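Local structure of GARP domain-containing protein (Trypanosoma brucei brucei TREU927, 6XZ6) at residues L16-T30 with D105-L119. The protein is a trypanosome receptor that binds the host complement regulator factor H and increases transmission of the parasite to tsetse flies. Numbering follows the deposited sequence.
Sequences LCEVAKQLRKLPLLT and DSFESEYESVFSGLL
V19 sets its CG1 methyl over one face of the F115 ring, a CH-pi contact 3.6 Å from the ring centroid and 12° off its normal. L16 crosses the same ring at about a right angle, its CD2 3.7 Å from F115 CD1, and L23 slants across it, with L23 CD1 next to F115 CD2; with A20 they form the hole that takes F115 as a knob. In return L23 is the knob among F107, Y111, E112 and F115, its two methyls splitting between Y111 CB and F107 CE2. L26 CD1 lies at the edge of the F107 ring. This knobs-into-holes packing joins helices 4-61 and 67-125, whose segments here run roughly antiparallel, 141° between their directions, in the elongated helical bundle of the GARP family; helix 165-208 adds Y170 edge-to-face to F115. Along one flank R24, extended from CG to NE, gives NE to E112 OE1 (2.9 Å, a salt bridge) and NH2 to S116 OG (2.9 Å, 172°). Both acceptors lie in the guanidinium plane, A20 CB covers one face, and NH1 bonds the carbonyls of C138 and A141, so the group's rotation is fixed. At the other end, T30 OG1 is 3.0 Å from D105 OD1, while a water bridges P27 O and D105 OD2, which also pairs with R34.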
loop_
_atom_site.group_PDB
_atom_site.type_symbol
_atom_site.label_atom_id
_atom_site.label_comp_id
_atom_site.label_asym_id
_atom_site.label_seq_id
_atom_site.Cartn_x
_atom_site.Cartn_y
_atom_site.Cartn_z
ATOM N N LEU A 16 4.622 -16.641 -3.925
ATOM C CA LEU A 16 5.336 -15.524 -4.576
ATOM C C LEU A 16 4.370 -14.704 -5.434
ATOM O O LEU A 16 4.399 -13.485 -5.415
ATOM C CB LEU A 16 6.487 -16.054 -5.475
ATOM C CG LEU A 16 7.727 -16.681 -4.796
ATOM C CD1 LEU A 16 8.708 -17.122 -5.824
ATOM C CD2 LEU A 16 8.427 -15.688 -3.897
ATOM N N CYS A 17 3.510 -15.388 -6.160
ATOM C CA CYS A 17 2.478 -14.864 -7.054
ATOM C C CYS A 17 1.413 -14.042 -6.272
ATOM O O CYS A 17 1.072 -12.942 -6.692
ATOM C CB CYS A 17 1.860 -16.031 -7.831
ATOM S SG CYS A 17 0.829 -15.571 -9.244
ATOM N N GLU A 18 0.949 -14.548 -5.117
ATOM C CA GLU A 18 -0.018 -13.898 -4.233
ATOM C C GLU A 18 0.569 -12.608 -3.687
ATOM O O GLU A 18 -0.079 -11.581 -3.767
ATOM C CB GLU A 18 -0.429 -14.868 -3.097
ATOM C CG GLU A 18 -1.572 -14.417 -2.200
ATOM C CD GLU A 18 -1.991 -15.319 -1.045
ATOM O OE1 GLU A 18 -1.248 -16.268 -0.687
ATOM O OE2 GLU A 18 -3.079 -15.053 -0.482
ATOM N N VAL A 19 1.809 -12.649 -3.165
ATOM C CA VAL A 19 2.522 -11.487 -2.635
ATOM C C VAL A 19 2.795 -10.443 -3.717
ATOM O O VAL A 19 2.569 -9.258 -3.467
ATOM C CB VAL A 19 3.813 -11.866 -1.868
ATOM C CG1 VAL A 19 4.640 -10.644 -1.600
ATOM C CG2 VAL A 19 3.512 -12.576 -0.557
ATOM N N ALA A 20 3.295 -10.857 -4.900
ATOM C CA ALA A 20 3.613 -9.939 -6.018
ATOM C C ALA A 20 2.406 -9.134 -6.492
ATOM O O ALA A 20 2.540 -7.939 -6.774
ATOM C CB ALA A 20 4.200 -10.712 -7.183
ATOM N N LYS A 21 1.232 -9.800 -6.579
ATOM C CA LYS A 21 -0.063 -9.245 -6.988
ATOM C C LYS A 21 -0.544 -8.162 -6.015
ATOM O O LYS A 21 -1.099 -7.159 -6.452
ATOM C CB LYS A 21 -1.097 -10.360 -7.096
ATOM C CG LYS A 21 -1.038 -11.169 -8.386
ATOM C CD LYS A 21 -2.043 -12.333 -8.341
ATOM C CE LYS A 21 -3.481 -11.906 -8.475
ATOM N NZ LYS A 21 -4.403 -13.049 -8.712
ATOM N N GLN A 22 -0.303 -8.347 -4.710
ATOM C CA GLN A 22 -0.643 -7.376 -3.650
ATOM C C GLN A 22 0.267 -6.154 -3.709
ATOM O O GLN A 22 -0.200 -5.035 -3.501
ATOM C CB GLN A 22 -0.489 -8.016 -2.272
ATOM C CG GLN A 22 -1.518 -9.085 -2.000
ATOM C CD GLN A 22 -1.295 -9.743 -0.672
ATOM O OE1 GLN A 22 -0.218 -9.666 -0.047
ATOM N NE2 GLN A 22 -2.321 -10.401 -0.210
ATOM N N LEU A 23 1.570 -6.368 -3.967
ATOM C CA LEU A 23 2.566 -5.294 -4.065
ATOM C C LEU A 23 2.362 -4.402 -5.292
ATOM O O LEU A 23 2.646 -3.220 -5.233
ATOM C CB LEU A 23 4.017 -5.849 -3.974
ATOM C CG LEU A 23 4.370 -6.615 -2.648
ATOM C CD1 LEU A 23 5.689 -7.244 -2.731
ATOM C CD2 LEU A 23 4.352 -5.709 -1.451
ATOM N N ARG A 24 1.803 -4.925 -6.372
ATOM C CA ARG A 24 1.507 -4.119 -7.558
ATOM C C ARG A 24 0.221 -3.302 -7.371
ATOM O O ARG A 24 0.106 -2.227 -7.949
ATOM C CB ARG A 24 1.423 -5.010 -8.793
ATOM C CG ARG A 24 2.728 -5.723 -9.068
ATOM C CD ARG A 24 2.499 -6.857 -10.015
ATOM N NE ARG A 24 3.717 -7.622 -10.289
ATOM C CZ ARG A 24 3.732 -8.851 -10.795
ATOM N NH1 ARG A 24 2.594 -9.488 -11.058
ATOM N NH2 ARG A 24 4.878 -9.465 -11.010
ATOM N N LYS A 25 -0.729 -3.799 -6.546
ATOM C CA LYS A 25 -1.991 -3.137 -6.208
ATOM C C LYS A 25 -1.812 -2.015 -5.221
ATOM O O LYS A 25 -2.465 -0.996 -5.402
ATOM C CB LYS A 25 -3.061 -4.136 -5.711
ATOM C CG LYS A 25 -4.471 -3.571 -5.461
ATOM C CD LYS A 25 -5.066 -2.888 -6.702
ATOM C CE LYS A 25 -6.529 -2.609 -6.584
ATOM N NZ LYS A 25 -6.945 -1.541 -7.531
ATOM N N LEU A 26 -0.960 -2.176 -4.182
ATOM C CA LEU A 26 -0.715 -1.131 -3.162
ATOM C C LEU A 26 -0.501 0.298 -3.718
ATOM O O LEU A 26 -1.143 1.190 -3.172
ATOM C CB LEU A 26 0.431 -1.459 -2.182
ATOM C CG LEU A 26 0.127 -2.377 -1.002
ATOM C CD1 LEU A 26 1.359 -2.522 -0.104
ATOM C CD2 LEU A 26 -1.044 -1.879 -0.189
ATOM N N PRO A 27 0.354 0.591 -4.736
ATOM C CA PRO A 27 0.520 1.993 -5.169
ATOM C C PRO A 27 -0.717 2.597 -5.852
ATOM O O PRO A 27 -0.904 3.827 -5.855
ATOM C CB PRO A 27 1.692 1.928 -6.151
ATOM C CG PRO A 27 2.275 0.637 -6.020
ATOM C CD PRO A 27 1.240 -0.292 -5.511
ATOM N N LEU A 28 -1.547 1.730 -6.453
ATOM C CA LEU A 28 -2.778 2.115 -7.135
ATOM C C LEU A 28 -3.837 2.466 -6.077
ATOM O O LEU A 28 -4.527 3.463 -6.191
ATOM C CB LEU A 28 -3.256 0.976 -8.049
ATOM C CG LEU A 28 -2.207 0.196 -8.871
ATOM C CD1 LEU A 28 -2.852 -1.008 -9.557
ATOM C CD2 LEU A 28 -1.537 1.073 -9.891
ATOM N N LEU A 29 -3.908 1.679 -5.022
ATOM C CA LEU A 29 -4.768 1.842 -3.858
ATOM C C LEU A 29 -4.399 3.131 -3.083
ATOM O O LEU A 29 -5.288 3.928 -2.823
ATOM C CB LEU A 29 -4.541 0.604 -2.990
ATOM C CG LEU A 29 -5.464 0.326 -1.852
ATOM C CD1 LEU A 29 -5.578 -1.176 -1.642
ATOM C CD2 LEU A 29 -4.949 0.985 -0.582
ATOM N N THR A 30 -3.109 3.353 -2.744
ATOM C CA THR A 30 -2.661 4.552 -2.020
ATOM C C THR A 30 -2.998 5.814 -2.787
ATOM O O THR A 30 -3.317 6.805 -2.159
ATOM C CB THR A 30 -1.157 4.527 -1.667
ATOM O OG1 THR A 30 -0.380 4.524 -2.866
ATOM C CG2 THR A 30 -0.764 3.377 -0.764
ATOM N N ASP A 105 4.364 3.047 0.019
ATOM C CA ASP A 105 5.022 3.157 -1.262
ATOM C C ASP A 105 6.489 2.765 -1.154
ATOM O O ASP A 105 7.022 2.158 -2.070
ATOM C CB ASP A 105 4.778 4.553 -1.869
ATOM C CG ASP A 105 3.404 4.715 -2.539
ATOM O OD1 ASP A 105 2.446 3.974 -2.155
ATOM O OD2 ASP A 105 3.278 5.576 -3.435
ATOM N N SER A 106 7.125 3.045 -0.010
ATOM C CA SER A 106 8.511 2.656 0.272
ATOM C C SER A 106 8.596 1.138 0.430
ATOM O O SER A 106 9.574 0.530 -0.007
ATOM C CB SER A 106 8.994 3.328 1.548
ATOM O OG SER A 106 9.095 4.717 1.309
ATOM N N PHE A 107 7.554 0.540 1.037
ATOM C CA PHE A 107 7.438 -0.887 1.265
ATOM C C PHE A 107 7.311 -1.634 -0.063
ATOM O O PHE A 107 8.052 -2.590 -0.308
ATOM C CB PHE A 107 6.252 -1.172 2.199
ATOM C CG PHE A 107 5.822 -2.608 2.283
ATOM C CD1 PHE A 107 6.671 -3.574 2.814
ATOM C CD2 PHE A 107 4.569 -3.002 1.828
ATOM C CE1 PHE A 107 6.270 -4.908 2.889
ATOM C CE2 PHE A 107 4.165 -4.333 1.917
ATOM C CZ PHE A 107 5.024 -5.278 2.430
ATOM N N GLU A 108 6.396 -1.172 -0.933
ATOM C CA GLU A 108 6.164 -1.768 -2.242
ATOM C C GLU A 108 7.452 -1.663 -3.060
ATOM O O GLU A 108 7.851 -2.624 -3.713
ATOM C CB GLU A 108 4.977 -1.072 -2.922
ATOM C CG GLU A 108 4.713 -1.520 -4.351
ATOM C CD GLU A 108 5.491 -0.890 -5.503
ATOM O OE1 GLU A 108 6.161 0.151 -5.280
ATOM O OE2 GLU A 108 5.420 -1.441 -6.632
ATOM N N SER A 109 8.100 -0.507 -3.015
ATOM C CA SER A 109 9.346 -0.249 -3.730
ATOM C C SER A 109 10.458 -1.213 -3.316
ATOM O O SER A 109 11.189 -1.698 -4.167
ATOM C CB SER A 109 9.775 1.201 -3.547
ATOM O OG SER A 109 11.163 1.318 -3.793
ATOM N N GLU A 110 10.548 -1.522 -2.028
ATOM C CA GLU A 110 11.551 -2.418 -1.447
ATOM C C GLU A 110 11.448 -3.849 -1.944
ATOM O O GLU A 110 12.487 -4.514 -2.073
ATOM C CB GLU A 110 11.416 -2.424 0.087
ATOM C CG GLU A 110 12.692 -2.788 0.831
ATOM C CD GLU A 110 12.529 -3.079 2.314
ATOM O OE1 GLU A 110 11.496 -2.681 2.902
ATOM O OE2 GLU A 110 13.425 -3.740 2.887
ATOM N N TYR A 111 10.204 -4.337 -2.190
ATOM C CA TYR A 111 9.965 -5.739 -2.539
ATOM C C TYR A 111 9.393 -6.066 -3.913
ATOM O O TYR A 111 9.564 -7.208 -4.326
ATOM C CB TYR A 111 9.049 -6.375 -1.480
ATOM C CG TYR A 111 9.697 -6.479 -0.121
ATOM C CD1 TYR A 111 10.623 -7.481 0.156
ATOM C CD2 TYR A 111 9.402 -5.568 0.884
ATOM C CE1 TYR A 111 11.228 -7.586 1.405
ATOM C CE2 TYR A 111 10.037 -5.633 2.122
ATOM C CZ TYR A 111 10.950 -6.647 2.377
ATOM O OH TYR A 111 11.559 -6.763 3.598
ATOM N N GLU A 112 8.686 -5.147 -4.600
ATOM C CA GLU A 112 8.024 -5.533 -5.857
ATOM C C GLU A 112 8.975 -6.123 -6.917
ATOM O O GLU A 112 8.632 -7.155 -7.494
ATOM C CB GLU A 112 7.167 -4.408 -6.448
ATOM C CG GLU A 112 6.139 -4.879 -7.472
ATOM C CD GLU A 112 6.625 -5.095 -8.891
ATOM O OE1 GLU A 112 5.981 -5.876 -9.627
ATOM O OE2 GLU A 112 7.653 -4.489 -9.271
ATOM N N SER A 113 10.135 -5.498 -7.166
ATOM C CA SER A 113 11.102 -5.957 -8.170
ATOM C C SER A 113 11.740 -7.319 -7.822
ATOM O O SER A 113 12.153 -8.081 -8.720
ATOM C CB SER A 113 12.193 -4.912 -8.359
ATOM O OG SER A 113 12.708 -4.562 -7.084
ATOM N N VAL A 114 11.834 -7.603 -6.511
ATOM C CA VAL A 114 12.391 -8.846 -5.999
ATOM C C VAL A 114 11.411 -9.989 -6.316
ATOM O O VAL A 114 11.805 -10.934 -6.992
ATOM C CB VAL A 114 12.800 -8.748 -4.487
ATOM C CG1 VAL A 114 13.220 -10.112 -3.919
ATOM C CG2 VAL A 114 13.912 -7.713 -4.290
ATOM N N PHE A 115 10.143 -9.881 -5.878
ATOM C CA PHE A 115 9.116 -10.893 -6.127
ATOM C C PHE A 115 8.842 -11.092 -7.608
ATOM O O PHE A 115 8.579 -12.218 -8.013
ATOM C CB PHE A 115 7.837 -10.562 -5.384
ATOM C CG PHE A 115 7.963 -10.831 -3.914
ATOM C CD1 PHE A 115 7.660 -12.084 -3.393
ATOM C CD2 PHE A 115 8.372 -9.828 -3.040
ATOM C CE1 PHE A 115 7.769 -12.330 -2.026
ATOM C CE2 PHE A 115 8.495 -10.079 -1.675
ATOM C CZ PHE A 115 8.194 -11.326 -1.175
ATOM N N SER A 116 8.911 -10.023 -8.411
ATOM C CA SER A 116 8.747 -10.091 -9.863
ATOM C C SER A 116 9.906 -10.864 -10.529
ATOM O O SER A 116 9.656 -11.673 -11.401
ATOM C CB SER A 116 8.595 -8.687 -10.457
ATOM O OG SER A 116 7.332 -8.144 -10.104
ATOM N N GLY A 117 11.135 -10.642 -10.072
ATOM C CA GLY A 117 12.335 -11.326 -10.545
ATOM C C GLY A 117 12.366 -12.790 -10.166
ATOM O O GLY A 117 12.786 -13.622 -10.970
ATOM N N LEU A 118 11.898 -13.129 -8.962
ATOM C CA LEU A 118 11.818 -14.518 -8.533
ATOM C C LEU A 118 10.826 -15.263 -9.415
ATOM O O LEU A 118 11.117 -16.386 -9.839
ATOM C CB LEU A 118 11.447 -14.659 -7.041
ATOM C CG LEU A 118 12.554 -14.264 -6.026
ATOM C CD1 LEU A 118 12.000 -14.122 -4.622
ATOM C CD2 LEU A 118 13.716 -15.228 -6.042
ATOM N N LEU A 119 9.713 -14.614 -9.778
ATOM C CA LEU A 119 8.705 -15.225 -10.638
ATOM C C LEU A 119 9.219 -15.402 -12.043
ATOM O O LEU A 119 8.965 -16.440 -12.643
ATOM C CB LEU A 119 7.398 -14.429 -10.633
ATOM C CG LEU A 119 6.565 -14.544 -9.374
ATOM C CD1 LEU A 119 5.653 -13.342 -9.256
ATOM C CD2 LEU A 119 5.762 -15.867 -9.365
HETATM O O HOH W 1 1.143 5.934 -5.550
#